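Local coordinates for protein ribose 5-phosphate isomerase (Giardia lamblia, PDB 3S5P) that probably interconverts ribose 5-phosphate and ribulose 5-phosphate in the pentose phosphate pathway, as a type B (RpiB) sugar isomerase, at residues Ser139-Ser142 with Arg143-Thr147. Sequence-based numbering, arbitrary orientation.
Sequences SILS and RFLST
Leu141 and Leu145 touch one turn apart on helix 134-146. CD1 of Leu141 lies 3.7 Å from CG of Leu145 and also reaches its CD1. Chi1 of 173° swings CG of Leu141 away from its backbone N, and chi2 of 64° turns CD1, not CD2, toward Leu145. Leu141 also packs on Ile83 and Leu145 on Cys81, both in strand 81-86. Ile140 and Phe144 stand on a neighbouring line, and both meet Leu125 of strand 124-128.

The backbone bonds are those of an alpha-helix. Phe144 N donates to Ile140 O at 2.8 Å and Leu145 N to Leu141 O at 2.9 Å. Arg143 N to Ser139 O is longer, 3.2 Å.

Toward the C-terminal end the pattern slackens. Ser146 N reaches Ser142 O at 3.3 Å, a weak bond, and Ser146 OG is 3.1 Å from the same oxygen. Thr147 OG1 donates to Arg143 O at 2.7 Å, shorter than the weak bond from Thr147 N.

The helix is thus amphipathic. Its leucine, isoleucine and phenylalanine side chains cover strands 81-86 and 124-128, Ile140 and Phe144 also meeting helix 110-118. Exposed Ser139, Ser142 and Ser146 follow another line, and the Thr147 hydroxyl supplements weakening backbone bonds.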
loop_
_atom_site.group_PDB
_atom_site.type_symbol
_atom_site.label_atom_id
_atom_site.label_comp_id
_atom_site.label_asym_id
_atom_site.label_seq_id
_atom_site.Cartn_x
_atom_site.Cartn_y
_atom_site.Cartn_z
ATOM N N SER A 139 -14.627 3.445 -8.766
ATOM C CA SER A 139 -15.469 2.942 -7.654
ATOM C C SER A 139 -14.674 2.838 -6.365
ATOM O O SER A 139 -15.251 2.937 -5.302
ATOM C CB SER A 139 -16.221 1.651 -8.005
ATOM O OG SER A 139 -15.403 0.519 -7.921
ATOM N N ILE A 140 -13.347 2.711 -6.482
ATOM C CA ILE A 140 -12.394 2.782 -5.361
ATOM C C ILE A 140 -12.356 4.196 -4.794
ATOM O O ILE A 140 -12.477 4.403 -3.557
ATOM C CB ILE A 140 -10.955 2.344 -5.813
ATOM C CG1 ILE A 140 -10.926 0.837 -6.135
ATOM C CG2 ILE A 140 -9.923 2.625 -4.734
ATOM C CD1 ILE A 140 -9.637 0.371 -6.782
ATOM N N LEU A 141 -12.182 5.164 -5.695
ATOM C CA LEU A 141 -12.211 6.556 -5.354
ATOM C C LEU A 141 -13.521 6.906 -4.639
ATOM O O LEU A 141 -13.525 7.569 -3.604
ATOM C CB LEU A 141 -12.097 7.416 -6.629
ATOM C CG LEU A 141 -12.293 8.918 -6.364
ATOM C CD1 LEU A 141 -11.184 9.481 -5.440
ATOM C CD2 LEU A 141 -12.420 9.753 -7.637
ATOM N N SER A 142 -14.649 6.532 -5.244
ATOM C CA SER A 142 -15.944 6.887 -4.653
ATOM C C SER A 142 -16.105 6.310 -3.228
ATOM O O SER A 142 -16.641 6.971 -2.331
ATOM C CB SER A 142 -17.085 6.469 -5.589
ATOM O OG SER A 142 -18.169 5.950 -4.857
ATOM N N ARG A 143 -15.634 5.089 -3.002
ATOM C CA ARG A 143 -15.691 4.495 -1.655
ATOM C C ARG A 143 -14.681 5.159 -0.705
ATOM O O ARG A 143 -14.990 5.422 0.458
ATOM C CB ARG A 143 -15.490 2.988 -1.714
ATOM C CG ARG A 143 -15.498 2.290 -0.369
ATOM C CD ARG A 143 -16.866 2.301 0.277
ATOM N NE ARG A 143 -17.835 1.910 -0.726
ATOM C CZ ARG A 143 -18.181 0.656 -0.992
ATOM N NH1 ARG A 143 -17.660 -0.374 -0.301
ATOM N NH2 ARG A 143 -19.077 0.439 -1.940
ATOM N N PHE A 144 -13.500 5.488 -1.220
ATOM C CA PHE A 144 -12.498 6.244 -0.445
ATOM C C PHE A 144 -13.079 7.605 0.034
ATOM O O PHE A 144 -12.875 8.018 1.183
ATOM C CB PHE A 144 -11.224 6.434 -1.299
ATOM C CG PHE A 144 -10.053 7.051 -0.565
ATOM C CD1 PHE A 144 -9.133 6.256 0.118
ATOM C CD2 PHE A 144 -9.822 8.430 -0.613
ATOM C CE1 PHE A 144 -8.020 6.805 0.761
ATOM C CE2 PHE A 144 -8.686 8.993 0.048
ATOM C CZ PHE A 144 -7.797 8.162 0.740
ATOM N N LEU A 145 -13.825 8.294 -0.832
ATOM C CA LEU A 145 -14.256 9.667 -0.510
ATOM C C LEU A 145 -15.452 9.691 0.432
ATOM O O LEU A 145 -15.671 10.678 1.147
ATOM C CB LEU A 145 -14.541 10.462 -1.789
ATOM C CG LEU A 145 -13.391 10.790 -2.759
ATOM C CD1 LEU A 145 -13.935 11.668 -3.920
ATOM C CD2 LEU A 145 -12.161 11.461 -2.100
ATOM N N SER A 146 -16.224 8.605 0.449
ATOM C CA SER A 146 -17.452 8.596 1.250
ATOM C C SER A 146 -17.341 7.811 2.553
ATOM O O SER A 146 -18.305 7.738 3.298
ATOM C CB SER A 146 -18.631 8.071 0.434
ATOM O OG SER A 146 -18.462 6.702 0.103
ATOM N N THR A 147 -16.190 7.202 2.834
ATOM C CA THR A 147 -16.018 6.436 4.064
ATOM C C THR A 147 -15.272 7.314 5.058
ATOM O O THR A 147 -14.294 7.944 4.697
ATOM C CB THR A 147 -15.235 5.126 3.795
ATOM O OG1 THR A 147 -15.906 4.377 2.781
ATOM C CG2 THR A 147 -15.132 4.274 5.044
#